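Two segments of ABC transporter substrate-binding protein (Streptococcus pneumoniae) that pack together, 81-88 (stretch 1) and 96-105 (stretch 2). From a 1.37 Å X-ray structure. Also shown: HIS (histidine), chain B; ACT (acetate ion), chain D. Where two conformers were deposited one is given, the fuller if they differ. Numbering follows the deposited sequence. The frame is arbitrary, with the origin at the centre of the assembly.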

ATOM      1  N   ILE A  81      -9.786   1.127  -4.757  1.00  7.90           N
ATOM      2  CA  ILE A  81      -8.406   0.690  -4.573  1.00  7.46           C
ATOM      3  C   ILE A  81      -8.168   0.653  -3.057  1.00  8.57           C
ATOM      4  O   ILE A  81      -8.265   1.677  -2.380  1.00  8.68           O
ATOM      5  CB  ILE A  81      -7.396   1.628  -5.244  1.00  8.31           C
ATOM      6  CG1 ILE A  81      -7.683   1.774  -6.747  1.00  9.49           C
ATOM      7  CG2 ILE A  81      -5.967   1.144  -4.993  1.00  8.74           C
ATOM      8  CD1 ILE A  81      -6.907   2.885  -7.422  1.00 10.75           C
ATOM      9  N   TRP A  82      -7.869  -0.524  -2.526  1.00  7.67           N
ATOM     10  CA  TRP A  82      -7.765  -0.693  -1.066  1.00  7.19           C
ATOM     11  C   TRP A  82      -6.701  -1.751  -0.829  1.00  6.73           C
ATOM     12  O   TRP A  82      -6.967  -2.954  -0.981  1.00  8.51           O
ATOM     13  CB  TRP A  82      -9.125  -1.113  -0.475  1.00  8.43           C
ATOM     14  CG  TRP A  82      -9.228  -0.981   1.017  1.00  8.20           C
ATOM     15  CD1 TRP A  82      -8.206  -1.023   1.920  1.00  8.45           C
ATOM     16  CD2 TRP A  82     -10.428  -0.825   1.766  1.00  8.23           C
ATOM     17  NE1 TRP A  82      -8.710  -0.867   3.198  1.00  7.61           N
ATOM     18  CE2 TRP A  82     -10.076  -0.759   3.117  1.00  8.50           C
ATOM     19  CE3 TRP A  82     -11.782  -0.693   1.413  1.00  9.07           C
ATOM     20  CZ2 TRP A  82     -11.021  -0.555   4.112  1.00  9.44           C
ATOM     21  CZ3 TRP A  82     -12.718  -0.496   2.418  1.00  9.89           C
ATOM     22  CH2 TRP A  82     -12.328  -0.429   3.735  1.00 10.53           C
ATOM     23  N   ASN A  83      -5.488  -1.297  -0.518  1.00  7.18           N
ATOM     24  CA  ASN A  83      -4.300  -2.154  -0.480  1.00  6.97           C
ATOM     25  C   ASN A  83      -3.096  -1.333  -0.077  1.00  7.40           C
ATOM     26  O   ASN A  83      -2.155  -1.146  -0.844  1.00  7.92           O
ATOM     27  CB  ASN A  83      -4.071  -2.753  -1.880  1.00  7.37           C
ATOM     28  CG  ASN A  83      -2.945  -3.760  -1.957  1.00  6.64           C
ATOM     29  OD1 ASN A  83      -2.004  -3.567  -2.735  1.00  7.86           O
ATOM     30  ND2 ASN A  83      -3.046  -4.853  -1.212  1.00  8.26           N
ATOM     31  N   GLY A  84      -3.088  -0.823   1.138  1.00  7.45           N
ATOM     32  CA  GLY A  84      -2.023   0.083   1.531  1.00  8.14           C
ATOM     33  C   GLY A  84      -1.838   1.205   0.525  1.00  7.40           C
ATOM     34  O   GLY A  84      -0.702   1.526   0.140  1.00  8.72           O
ATOM     35  N   TYR A  85      -2.955   1.807   0.123  1.00  7.42           N
ATOM     36  CA  TYR A  85      -2.939   2.811  -0.930  1.00  7.74           C
ATOM     37  C   TYR A  85      -2.629   4.178  -0.311  1.00  8.63           C
ATOM     38  O   TYR A  85      -3.449   4.752   0.421  1.00  9.22           O
ATOM     39  CB  TYR A  85      -4.276   2.801  -1.660  1.00  8.10           C
ATOM     40  CG  TYR A  85      -4.406   3.647  -2.910  1.00  9.07           C
ATOM     41  CD1 TYR A  85      -3.391   3.740  -3.853  1.00  8.94           C
ATOM     42  CD2 TYR A  85      -5.591   4.296  -3.186  1.00 10.20           C
ATOM     43  CE1 TYR A  85      -3.555   4.478  -5.019  1.00  9.77           C
ATOM     44  CE2 TYR A  85      -5.760   5.031  -4.338  1.00 10.92           C
ATOM     45  CZ  TYR A  85      -4.742   5.125  -5.248  1.00  9.81           C
ATOM     46  OH  TYR A  85      -4.953   5.871  -6.367  1.00 11.32           O
ATOM     47  N   SER A  86      -1.456   4.721  -0.605  1.00  8.66           N
ATOM     48  CA  SER A  86      -1.010   5.976  -0.004  1.00  9.41           C
ATOM     49  C   SER A  86      -1.769   7.161  -0.567  1.00 10.00           C
ATOM     50  O   SER A  86      -1.851   7.342  -1.790  1.00 11.26           O
ATOM     51  CB  SER A  86       0.479   6.155  -0.248  1.00  9.90           C
ATOM     52  OG  SER A  86       1.173   5.057   0.329  1.00 11.12           O
ATOM     53  N   ALA A  87      -2.317   7.972   0.333  1.00 10.78           N
ATOM     54  CA  ALA A  87      -3.120   9.139  -0.037  1.00 13.37           C
ATOM     55  C   ALA A  87      -2.229  10.333  -0.247  1.00 15.72           C
ATOM     56  O   ALA A  87      -1.868  11.030   0.704  1.00 23.96           O
ATOM     57  CB  ALA A  87      -4.165   9.430   1.038  1.00 15.90           C
ATOM     58  N   THR A  88      -1.861  10.561  -1.498  1.00 16.00           N
ATOM     59  CA  THR A  88      -0.923  11.621  -1.861  1.00 16.23           C
ATOM     60  C   THR A  88      -1.626  12.741  -2.609  1.00 19.96           C
ATOM     61  O   THR A  88      -2.680  12.539  -3.196  1.00 17.03           O
ATOM     62  CB  THR A  88       0.196  11.072  -2.754  1.00 17.69           C
ATOM     63  OG1 THR A  88      -0.348  10.719  -4.024  1.00 16.99           O
ATOM     64  CG2 THR A  88       0.848   9.838  -2.126  1.00 17.48           C
TER
HETATM   65  N   HIS B 301       1.846   2.422  -0.655  1.00  8.28           N
HETATM   66  CA  HIS B 301       2.344   2.320  -2.049  1.00  7.98           C
HETATM   67  C   HIS B 301       1.328   2.871  -3.024  1.00  8.26           C
HETATM   68  O   HIS B 301       0.225   3.278  -2.594  1.00  8.50           O
HETATM   69  CB  HIS B 301       2.813   0.890  -2.406  1.00  7.45           C
HETATM   70  CG  HIS B 301       1.750  -0.127  -2.702  1.00  7.25           C
HETATM   71  ND1 HIS B 301       1.943  -1.099  -3.670  1.00  6.84           N
HETATM   72  CD2 HIS B 301       0.554  -0.408  -2.128  1.00  7.55           C
HETATM   73  CE1 HIS B 301       0.900  -1.906  -3.695  1.00  6.96           C
HETATM   74  NE2 HIS B 301       0.044  -1.515  -2.765  1.00  7.10           N
HETATM   75  OXT HIS B 301       1.655   2.905  -4.230  1.00  8.77           O
HETATM   76  C   ACT D 303      -3.091   6.747  -9.117  1.00 53.77           C
HETATM   77  O   ACT D 303      -2.985   5.940  -8.184  1.00 16.45           O
HETATM   78  OXT ACT D 303      -2.068   6.879  -9.820  1.00 25.33           O
HETATM   79  CH3 ACT D 303      -4.363   7.503  -9.357  1.00 30.98           C
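Stretch 2 96-105: AFSNSYMKNE

Stretch 2 lies on stretch 1 through a small, largely aromatic contact in which Phe97 and Tyr101 supply most of the surface that stretch 2 contributes and one water carries a polar link, with no direct hydrogen bond between the two segments. The buried area, both sides summed, is 359 Å². Stretch 1 runs through this region largely without regular helix or strand; stretch 2 has strand character at Ala96-Phe97 and again toward Lys103-Asn104, with a loop between them.

The order of the contacts is not that of a simple paired ladder. Phe97 lies nearest Ala87, with CA atoms 7.0 Å apart, whereas the CA atoms of Met102 and Asn104 are those nearest the CA atoms of Gly84 and Ser86, at 8.5 and 8.0 Å, too far for the backbones to pair; these two pairs advance in the same direction along both segments, but the Phe97-Ala87 pair breaks the order, so no single strand direction describes the contact.

Phe97, in the m rotamer, points toward stretch 1 and forms the larger patch. Ala87 sits over one face of its ring, CB lying 3.9 Å from the ring centroid and only 7° off the normal, a CH-pi contact. Tyr85 meets the same ring obliquely, with CE2 of Tyr85 3.4 Å from CE2 of Phe97 and the planes inclined at 41°. The hydroxyl of Tyr85 donates to the acetate, Tyr85 OH to acetate O 2.7 Å.

Tyr101, a p rotamer, makes the second patch. Its OH lies 3.5 Å from NE1 of Trp82, and the two rings approach obliquely, planes at 45°. The same Tyr101 OH is 2.8 Å from the O of water 1, which accepts hydrogen bonds from N of Asn83 (3.0 Å) and N of Tyr85 (2.9 Å). The water thus ties Tyr101 to the backbone of the segment that binds the histidine ligand, where Gly84 O accepts from the ligand N at 2.8 Å and Ser86 N donates to the ligand O at 3.0 Å.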

ATOM      1  N   ALA A  96     -10.791  10.089  -5.363  1.00 13.81           N
ATOM      2  CA  ALA A  96     -11.221  10.525  -4.037  1.00 12.98           C
ATOM      3  C   ALA A  96     -10.726   9.532  -3.000  1.00 11.88           C
ATOM      4  O   ALA A  96     -10.504   8.360  -3.312  1.00 13.41           O
ATOM      5  CB  ALA A  96     -12.727  10.642  -3.967  1.00 15.03           C
ATOM      6  N   PHE A  97     -10.547   9.999  -1.773  1.00 12.27           N
ATOM      7  CA  PHE A  97     -10.111   9.158  -0.672  1.00 11.55           C
ATOM      8  C   PHE A  97     -11.060   9.200   0.517  1.00 10.37           C
ATOM      9  O   PHE A  97     -11.606  10.236   0.868  1.00 13.06           O
ATOM     10  CB  PHE A  97      -8.710   9.561  -0.185  1.00 12.02           C
ATOM     11  CG  PHE A  97      -7.597   9.191  -1.131  1.00 12.91           C
ATOM     12  CD1 PHE A  97      -7.048  10.136  -1.962  1.00 15.36           C
ATOM     13  CD2 PHE A  97      -7.090   7.912  -1.161  1.00 10.87           C
ATOM     14  CE1 PHE A  97      -6.009   9.800  -2.832  1.00 14.74           C
ATOM     15  CE2 PHE A  97      -6.059   7.565  -2.030  1.00 11.36           C
ATOM     16  CZ  PHE A  97      -5.509   8.517  -2.855  1.00 13.00           C
ATOM     17  N   SER A  98     -11.201   8.038   1.144  1.00 10.30           N
ATOM     18  CA  SER A  98     -11.737   7.954   2.505  1.00 10.30           C
ATOM     19  C   SER A  98     -10.813   8.694   3.466  1.00  9.76           C
ATOM     20  O   SER A  98      -9.709   9.118   3.119  1.00 11.05           O
ATOM     21  CB  SER A  98     -11.842   6.500   2.957  1.00  9.42           C
ATOM     22  OG  SER A  98     -10.551   5.935   3.176  1.00  9.73           O
ATOM     23  N   ASN A  99     -11.264   8.832   4.703  1.00 10.30           N
ATOM     24  CA  ASN A  99     -10.362   9.179   5.784  1.00 10.84           C
ATOM     25  C   ASN A  99      -9.212   8.156   5.816  1.00 10.44           C
ATOM     26  O   ASN A  99      -9.374   6.989   5.462  1.00 11.02           O
ATOM     27  CB  ASN A  99     -11.089   9.178   7.133  1.00 11.66           C
ATOM     28  CG  ASN A  99     -11.952  10.372   7.325  1.00 12.47           C
ATOM     29  OD1 ASN A  99     -11.835  11.361   6.630  1.00 13.94           O
ATOM     30  ND2 ASN A  99     -12.803  10.313   8.320  1.00 14.48           N
ATOM     31  N   SER A 100      -8.052   8.604   6.262  0.51 11.36           N
ATOM     32  CA  SER A 100      -6.914   7.711   6.389  0.51 11.74           C
ATOM     33  C   SER A 100      -7.044   6.819   7.628  0.51 12.46           C
ATOM     34  O   SER A 100      -7.577   7.233   8.656  0.51 13.13           O
ATOM     35  CB  SER A 100      -5.612   8.509   6.401  0.51 22.74           C
ATOM     36  OG  SER A 100      -5.430   9.202   5.170  0.51 19.01           O
ATOM     37  N   TYR A 101      -6.537   5.593   7.537  1.00 10.49           N
ATOM     38  CA  TYR A 101      -6.714   4.619   8.620  1.00 12.40           C
ATOM     39  C   TYR A 101      -5.427   4.113   9.235  1.00 12.37           C
ATOM     40  O   TYR A 101      -5.477   3.393  10.226  1.00 15.50           O
ATOM     41  CB  TYR A 101      -7.606   3.450   8.171  1.00 11.57           C
ATOM     42  CG  TYR A 101      -7.072   2.680   7.004  1.00  9.86           C
ATOM     43  CD1 TYR A 101      -6.185   1.640   7.184  1.00 10.71           C
ATOM     44  CD2 TYR A 101      -7.438   3.009   5.700  1.00  9.92           C
ATOM     45  CE1 TYR A 101      -5.677   0.931   6.099  1.00 10.19           C
ATOM     46  CE2 TYR A 101      -6.927   2.310   4.615  1.00 10.46           C
ATOM     47  CZ  TYR A 101      -6.046   1.290   4.826  1.00 10.02           C
ATOM     48  OH  TYR A 101      -5.531   0.558   3.775  1.00  9.64           O
ATOM     49  N   MET A 102      -4.278   4.442   8.633  0.51 10.41           N
ATOM     50  CA  MET A 102      -2.952   3.960   9.076  0.51 11.58           C
ATOM     51  C   MET A 102      -1.822   4.871   8.562  0.51 19.19           C
ATOM     52  O   MET A 102      -1.839   5.275   7.399  0.51 16.71           O
ATOM     53  CB  MET A 102      -2.731   2.533   8.547  0.51 12.67           C
ATOM     54  CG  MET A 102      -1.510   1.800   9.114  0.51 17.36           C
ATOM     55  SD  MET A 102      -1.269   0.123   8.460  0.51 15.30           S
ATOM     56  CE  MET A 102      -2.847  -0.651   8.775  0.51 24.32           C
ATOM     57  N   LYS A 103      -0.826   5.173   9.399  1.00 13.97           N
ATOM     58  CA  LYS A 103       0.362   5.865   8.923  1.00 15.14           C
ATOM     59  C   LYS A 103       1.304   4.886   8.243  1.00 14.85           C
ATOM     60  O   LYS A 103       1.291   3.688   8.504  1.00 16.10           O
ATOM     61  CB  LYS A 103       1.096   6.547  10.080  1.00 18.60           C
ATOM     62  CG  LYS A 103       0.220   7.521  10.866  1.00 36.58           C
ATOM     63  CD  LYS A 103      -0.399   8.579   9.962  1.00 35.56           C
ATOM     64  CE  LYS A 103      -1.278   9.537  10.741  1.00 50.53           C
ATOM     65  NZ  LYS A 103      -1.696  10.692   9.906  1.00 82.66           N
ATOM     66  N   ASN A 104       2.170   5.422   7.390  1.00 12.44           N
ATOM     67  CA  ASN A 104       3.170   4.620   6.711  1.00 14.06           C
ATOM     68  C   ASN A 104       4.355   5.503   6.389  1.00 13.06           C
ATOM     69  O   ASN A 104       4.229   6.731   6.364  1.00 15.95           O
ATOM     70  CB  ASN A 104       2.570   4.038   5.436  1.00 15.46           C
ATOM     71  CG  ASN A 104       3.543   3.173   4.655  1.00 13.90           C
ATOM     72  OD1 ASN A 104       4.150   2.206   5.191  1.00 16.76           O
ATOM     73  ND2 ASN A 104       3.771   3.575   3.403  1.00 13.03           N
ATOM     74  N   GLU A 105       5.508   4.888   6.190  1.00 12.50           N
ATOM     75  CA  GLU A 105       6.713   5.605   5.804  1.00 13.33           C
ATOM     76  C   GLU A 105       7.404   4.846   4.707  1.00 11.22           C
ATOM     77  O   GLU A 105       7.317   3.630   4.642  1.00 11.87           O
ATOM     78  CB  GLU A 105       7.675   5.765   6.980  1.00 16.60           C
ATOM     79  CG  GLU A 105       7.109   6.575   8.153  1.00 41.86           C
ATOM     80  CD  GLU A 105       6.135   5.789   9.031  1.00 94.06           C
ATOM     81  OE1 GLU A 105       6.443   4.635   9.406  1.00 52.97           O
ATOM     82  OE2 GLU A 105       5.059   6.332   9.362  1.00 97.05           O
TER
HETATM   83  O   HOH W   1      -5.616   1.256   1.092  1.00  9.54           O